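Long-range contacts in D-ribose pyranase (Bacillus subtilis, PDB 1OGD), which probably catalyses the interconversion of the beta-pyranose and beta-furanose forms of D-ribose, as a homodecamer built from two pentamers: residues A[24-29]-A[112-117]; A[50-55]-A[78-83]. One frame throughout, in Å; residues are numbered along the deposited sequence.

Contact 1. Residues A[24-29]-A[112-117]; sequences IVIADA and IRTGEF. With RIP (beta-D-ribopyranose), chain G.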
loop_
_atom_site.group_PDB
_atom_site.type_symbol
_atom_site.label_atom_id
_atom_site.label_comp_id
_atom_site.label_asym_id
_atom_site.label_seq_id
_atom_site.Cartn_x
_atom_site.Cartn_y
_atom_site.Cartn_z
ATOM N N ILE A 24 3.281 -0.268 -26.501
ATOM C CA ILE A 24 3.995 -1.259 -25.714
ATOM C C ILE A 24 5.349 -1.371 -26.401
ATOM O O ILE A 24 5.475 -1.059 -27.586
ATOM C CB ILE A 24 3.307 -2.649 -25.680
ATOM C CG1 ILE A 24 3.259 -3.263 -27.074
ATOM C CG2 ILE A 24 1.910 -2.530 -25.085
ATOM C CD1 ILE A 24 2.760 -4.693 -27.059
ATOM N N VAL A 25 6.360 -1.805 -25.662
ATOM C CA VAL A 25 7.698 -1.919 -26.216
ATOM C C VAL A 25 8.212 -3.349 -26.150
ATOM O O VAL A 25 7.991 -4.045 -25.162
ATOM C CB VAL A 25 8.688 -1.003 -25.439
ATOM C CG1 VAL A 25 10.088 -1.086 -26.051
ATOM C CG2 VAL A 25 8.186 0.435 -25.449
ATOM N N ILE A 26 8.866 -3.794 -27.219
ATOM C CA ILE A 26 9.475 -5.118 -27.248
ATOM C C ILE A 26 10.944 -4.745 -27.242
ATOM O O ILE A 26 11.397 -3.988 -28.100
ATOM C CB ILE A 26 9.141 -5.898 -28.530
ATOM C CG1 ILE A 26 7.633 -6.155 -28.603
ATOM C CG2 ILE A 26 9.874 -7.234 -28.519
ATOM C CD1 ILE A 26 7.169 -6.736 -29.929
ATOM N N ALA A 27 11.695 -5.262 -26.281
ATOM C CA ALA A 27 13.094 -4.876 -26.174
ATOM C C ALA A 27 14.094 -6.006 -26.141
ATOM O O ALA A 27 13.750 -7.145 -25.830
ATOM C CB ALA A 27 13.274 -4.016 -24.921
ATOM N N ASP A 28 15.342 -5.679 -26.473
ATOM C CA ASP A 28 16.409 -6.661 -26.399
ATOM C C ASP A 28 16.837 -6.657 -24.931
ATOM O O ASP A 28 16.304 -5.877 -24.134
ATOM C CB ASP A 28 17.573 -6.307 -27.345
ATOM C CG ASP A 28 18.173 -4.925 -27.089
ATOM O OD1 ASP A 28 18.440 -4.225 -28.091
ATOM O OD2 ASP A 28 18.400 -4.545 -25.917
ATOM N N ALA A 29 17.778 -7.522 -24.571
ATOM C CA ALA A 29 18.221 -7.632 -23.187
ATOM C C ALA A 29 18.941 -6.419 -22.590
ATOM O O ALA A 29 19.173 -6.369 -21.376
ATOM C CB ALA A 29 19.092 -8.873 -23.031
ATOM N N ILE A 112 8.470 -5.183 -22.826
ATOM C CA ILE A 112 8.609 -6.628 -22.808
ATOM C C ILE A 112 10.063 -6.941 -23.137
ATOM O O ILE A 112 10.543 -6.668 -24.238
ATOM C CB ILE A 112 7.663 -7.273 -23.833
ATOM C CG1 ILE A 112 6.235 -6.781 -23.576
ATOM C CG2 ILE A 112 7.719 -8.775 -23.713
ATOM C CD1 ILE A 112 5.266 -7.046 -24.700
ATOM N N ARG A 113 10.769 -7.501 -22.163
ATOM C CA ARG A 113 12.172 -7.824 -22.337
ATOM C C ARG A 113 12.352 -9.236 -22.882
ATOM O O ARG A 113 11.885 -10.201 -22.284
ATOM C CB ARG A 113 12.907 -7.684 -20.997
ATOM C CG ARG A 113 14.412 -7.876 -21.083
ATOM C CD ARG A 113 15.067 -7.605 -19.732
ATOM N NE ARG A 113 16.523 -7.667 -19.798
ATOM C CZ ARG A 113 17.270 -8.548 -19.139
ATOM N NH1 ARG A 113 16.709 -9.458 -18.354
ATOM N NH2 ARG A 113 18.588 -8.516 -19.262
ATOM N N THR A 114 13.028 -9.345 -24.022
ATOM C CA THR A 114 13.283 -10.644 -24.636
ATOM C C THR A 114 14.735 -11.022 -24.340
ATOM O O THR A 114 15.463 -10.259 -23.699
ATOM C CB THR A 114 13.093 -10.589 -26.160
ATOM O OG1 THR A 114 14.104 -9.755 -26.735
ATOM C CG2 THR A 114 11.725 -10.018 -26.508
ATOM N N GLY A 115 15.158 -12.192 -24.806
ATOM C CA GLY A 115 16.525 -12.617 -24.568
ATOM C C GLY A 115 17.439 -12.237 -25.717
ATOM O O GLY A 115 18.566 -12.723 -25.804
ATOM N N GLU A 116 16.952 -11.359 -26.589
ATOM C CA GLU A 116 17.702 -10.914 -27.757
ATOM C C GLU A 116 19.004 -10.199 -27.412
ATOM O O GLU A 116 18.997 -9.162 -26.745
ATOM C CB GLU A 116 16.836 -9.990 -28.609
ATOM C CG GLU A 116 17.423 -9.663 -29.975
ATOM C CD GLU A 116 17.513 -10.889 -30.868
ATOM O OE1 GLU A 116 16.481 -11.573 -31.037
ATOM O OE2 GLU A 116 18.609 -11.167 -31.402
ATOM N N PHE A 117 20.116 -10.758 -27.885
ATOM C CA PHE A 117 21.436 -10.185 -27.650
ATOM C C PHE A 117 22.042 -9.532 -28.892
ATOM O O PHE A 117 23.238 -9.676 -29.146
ATOM C CB PHE A 117 22.401 -11.256 -27.126
ATOM C CG PHE A 117 22.551 -11.270 -25.629
ATOM C CD1 PHE A 117 21.434 -11.301 -24.799
ATOM C CD2 PHE A 117 23.817 -11.277 -25.047
ATOM C CE1 PHE A 117 21.575 -11.343 -23.408
ATOM C CE2 PHE A 117 23.969 -11.319 -23.658
ATOM C CZ PHE A 117 22.844 -11.352 -22.837
HETATM C C1 RIP G . 20.586 -0.435 -25.295
HETATM C C2 RIP G . 19.937 -1.462 -26.187
HETATM C C3 RIP G . 20.307 -1.182 -27.636
HETATM C C4 RIP G . 21.807 -1.085 -27.884
HETATM C C5 RIP G . 22.364 -0.029 -26.936
HETATM O O1 RIP G . 20.000 0.840 -25.463
HETATM O O2 RIP G . 20.392 -2.734 -25.779
HETATM O O3 RIP G . 19.731 -2.144 -28.481
HETATM O O4 RIP G . 22.452 -2.314 -27.611
HETATM O O5 RIP G . 22.005 -0.276 -25.559
HETATM O O HOH W 1 16.103 -4.873 -21.330
#
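Ala29 and Ile112 bury the most surface here. Ile112 lies in the first bridge of a short parallel pairing, opposite Ile26; Ala29 lies in the loop just past it. Ile112 N donates to Val25 O at 2.6 Å, in the carbonyl plane, and Ile112 O takes the N-H of Ala27, nearly along the C=O axis. The Ile112 side chain has CG1 beside the backbone N (chi1 -54°), so CD1 meets CD1 of Ile24 obliquely at 4.2 Å. Leu11 of helix 9-17 packs on it too.

Past the last bridge, Ala27 with Arg113, backbone and side-chain bonds hold both loops. Ala27 O receives two bonds from Thr114. The N-H comes in the carbonyl plane, while OG1, 2.8 Å from Ala27 O, lies above it. The same OG1 accepts from Glu116 N, an ST turn. Ala29 N donates almost straight to Glu116 O at 3.0 Å. Arg113 is extended from CG to NE, and its NH2 reaches a lone pair of Ala29 O at 3.1 Å, in the guanidinium plane. NH1 of Arg113 forms a salt bridge with Asp41. Ala29 CB rests 3.5 Å from Phe117 CE1.

Asp28 holds CG in the crowded position between its backbone N and carbonyl carbon (chi1 57°). Asp28 OD1 accepts from ribose O3 at 2.5 Å, a very short bond, and Asp28 OD2 from O2 at 2.7 Å. His98, Asn122 and His20 of a neighbouring subunit also bond the ribose. Adjacent parallel strands thus end at the subunit-interface sugar pocket of the RbsD/FucU fold.

Contact 2. Residues A[50-55]-A[78-83]; sequences AFQDTA and QENAKF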
loop_
_atom_site.group_PDB
_atom_site.type_symbol
_atom_site.label_atom_id
_atom_site.label_comp_id
_atom_site.label_asym_id
_atom_site.label_seq_id
_atom_site.Cartn_x
_atom_site.Cartn_y
_atom_site.Cartn_z
ATOM N N ALA A 50 13.601 -14.984 -28.770
ATOM C CA ALA A 50 14.201 -14.087 -29.744
ATOM C C ALA A 50 13.260 -12.930 -30.055
ATOM O O ALA A 50 12.045 -13.045 -29.903
ATOM C CB ALA A 50 14.531 -14.855 -31.025
ATOM N N PHE A 51 13.837 -11.815 -30.483
ATOM C CA PHE A 51 13.072 -10.630 -30.836
ATOM C C PHE A 51 12.008 -10.970 -31.876
ATOM O O PHE A 51 10.849 -10.559 -31.762
ATOM C CB PHE A 51 14.006 -9.566 -31.407
ATOM C CG PHE A 51 13.296 -8.357 -31.936
ATOM C CD1 PHE A 51 12.775 -7.401 -31.069
ATOM C CD2 PHE A 51 13.152 -8.168 -33.309
ATOM C CE1 PHE A 51 12.121 -6.271 -31.558
ATOM C CE2 PHE A 51 12.500 -7.044 -33.811
ATOM C CZ PHE A 51 11.982 -6.091 -32.935
ATOM N N GLN A 52 12.410 -11.720 -32.897
ATOM C CA GLN A 52 11.493 -12.094 -33.963
ATOM C C GLN A 52 10.320 -12.910 -33.452
ATOM O O GLN A 52 9.176 -12.620 -33.782
ATOM C CB GLN A 52 12.226 -12.880 -35.053
ATOM C CG GLN A 52 13.452 -12.172 -35.592
ATOM C CD GLN A 52 13.941 -12.764 -36.896
ATOM O OE1 GLN A 52 13.771 -13.956 -37.153
ATOM N NE2 GLN A 52 14.567 -11.932 -37.722
ATOM N N ASP A 53 10.599 -13.930 -32.649
ATOM C CA ASP A 53 9.529 -14.763 -32.124
ATOM C C ASP A 53 8.541 -13.974 -31.287
ATOM O O ASP A 53 7.330 -14.155 -31.413
ATOM C CB ASP A 53 10.097 -15.914 -31.298
ATOM C CG ASP A 53 10.857 -16.910 -32.147
ATOM O OD1 ASP A 53 10.459 -17.112 -33.315
ATOM O OD2 ASP A 53 11.838 -17.498 -31.651
ATOM N N THR A 54 9.052 -13.089 -30.439
ATOM C CA THR A 54 8.174 -12.293 -29.595
ATOM C C THR A 54 7.327 -11.332 -30.426
ATOM O O THR A 54 6.121 -11.222 -30.223
ATOM C CB THR A 54 8.993 -11.514 -28.549
ATOM O OG1 THR A 54 9.788 -12.439 -27.797
ATOM C CG2 THR A 54 8.070 -10.770 -27.589
ATOM N N ALA A 55 7.958 -10.640 -31.367
ATOM C CA ALA A 55 7.248 -9.700 -32.220
ATOM C C ALA A 55 6.159 -10.404 -33.041
ATOM O O ALA A 55 5.080 -9.848 -33.270
ATOM C CB ALA A 55 8.239 -8.992 -33.147
ATOM N N GLN A 78 20.669 -5.537 -39.649
ATOM C CA GLN A 78 19.945 -5.683 -40.905
ATOM C C GLN A 78 18.941 -6.833 -40.955
ATOM O O GLN A 78 17.866 -6.696 -41.538
ATOM C CB GLN A 78 20.939 -5.817 -42.064
ATOM C CG GLN A 78 20.296 -5.718 -43.442
ATOM C CD GLN A 78 19.469 -4.451 -43.615
ATOM O OE1 GLN A 78 19.963 -3.339 -43.417
ATOM N NE2 GLN A 78 18.203 -4.615 -43.990
ATOM N N GLU A 79 19.280 -7.964 -40.348
ATOM C CA GLU A 79 18.376 -9.107 -40.369
ATOM C C GLU A 79 17.052 -8.803 -39.668
ATOM O O GLU A 79 15.981 -9.014 -40.238
ATOM C CB GLU A 79 19.034 -10.325 -39.719
ATOM C CG GLU A 79 18.233 -11.605 -39.901
ATOM C CD GLU A 79 18.826 -12.784 -39.155
ATOM O OE1 GLU A 79 18.877 -12.736 -37.906
ATOM O OE2 GLU A 79 19.239 -13.761 -39.818
ATOM N N ASN A 80 17.120 -8.306 -38.436
ATOM C CA ASN A 80 15.907 -7.985 -37.694
ATOM C C ASN A 80 15.200 -6.763 -38.267
ATOM O O ASN A 80 14.000 -6.581 -38.068
ATOM C CB ASN A 80 16.229 -7.767 -36.217
ATOM C CG ASN A 80 16.565 -9.057 -35.505
ATOM O OD1 ASN A 80 15.751 -9.978 -35.454
ATOM N ND2 ASN A 80 17.768 -9.134 -34.953
ATOM N N ALA A 81 15.945 -5.929 -38.983
ATOM C CA ALA A 81 15.370 -4.739 -39.599
ATOM C C ALA A 81 14.446 -5.168 -40.736
ATOM O O ALA A 81 13.392 -4.563 -40.962
ATOM C CB ALA A 81 16.478 -3.841 -40.134
ATOM N N LYS A 82 14.849 -6.217 -41.452
ATOM C CA LYS A 82 14.060 -6.740 -42.566
ATOM C C LYS A 82 12.838 -7.474 -42.033
ATOM O O LYS A 82 11.742 -7.363 -42.585
ATOM C CB LYS A 82 14.892 -7.706 -43.416
ATOM C CG LYS A 82 16.089 -7.077 -44.108
ATOM C CD LYS A 82 16.754 -8.073 -45.058
ATOM C CE LYS A 82 18.036 -7.511 -45.668
ATOM N NZ LYS A 82 17.816 -6.246 -46.434
ATOM N N PHE A 83 13.040 -8.231 -40.962
ATOM C CA PHE A 83 11.960 -8.979 -40.339
ATOM C C PHE A 83 10.787 -8.039 -40.076
ATOM O O PHE A 83 9.650 -8.336 -40.438
ATOM C CB PHE A 83 12.436 -9.582 -39.021
ATOM C CG PHE A 83 11.391 -10.388 -38.316
ATOM C CD1 PHE A 83 11.204 -11.729 -38.625
ATOM C CD2 PHE A 83 10.584 -9.802 -37.345
ATOM C CE1 PHE A 83 10.230 -12.479 -37.977
ATOM C CE2 PHE A 83 9.606 -10.542 -36.692
ATOM C CZ PHE A 83 9.430 -11.884 -37.009
HETATM O O HOH W 2 15.552 -12.211 -33.425
#
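Gln52 has CG beside its backbone N (chi1 -53°) and runs extended beyond it, while Phe83 has CG anti to its backbone N. These torsions lay the glutamine chain along one face of the phenylalanine ring. Gln52 CB makes a CH-pi contact, 3.6 Å from the Phe83 ring centroid and offset toward the rim. Further out the amide stacks on the ring, the two planes 20° apart, with Gln52 CD 3.4 Å from Phe83 CD1. Ala55 CB meets the ring edge at CE2. The contact joins helices 51-61 and 78-87; their segments 51-55 and 78-83 run nearly parallel, 14° apart, with axes 10.8 Å apart at closest approach. This is helix-to-helix packing beside the mixed sheet of the RbsD/FucU fold; Phe51 and Ala55 also pack on Ile26 of strand 23-27. An alanine at Phe83 would remove the ring under Gln52 and would probably leave its amide less well held. Asn80 OD1 gives that amide only a weak hydrogen bond, 3.2 Å from Gln52 NE2, with the two amide planes nearly perpendicular. Asn80 ND2 bonds to Asn77 OD1. A water bridges the two helices, donating to Asn80 OD1 and accepting from Gln52 N.

Overall arrangement
The two contacts lie in successive layers, their centres 11 Å apart. Contact 1 belongs to the sheet, and contact 2 pairs two helices, of which helix 51-61 packs on Ile24 and Ile26, on one face of the sheet. They meet directly. Glu116 OE1 of contact 1 lies 2.7 Å from Phe51 N of contact 2, a probable hydrogen bond at the helix start. Thr114 CG2 packs against Thr54 OG1 at 3.4 Å, and Ile26 CD1 against Ala55 CA at 3.7 Å. Only contact 1 touches the ribose, through Asp28. Contact 2 stands behind the pocket: the Phe51 side chain is about 4 Å from that of Ala121 and about 9 Å from the sugar.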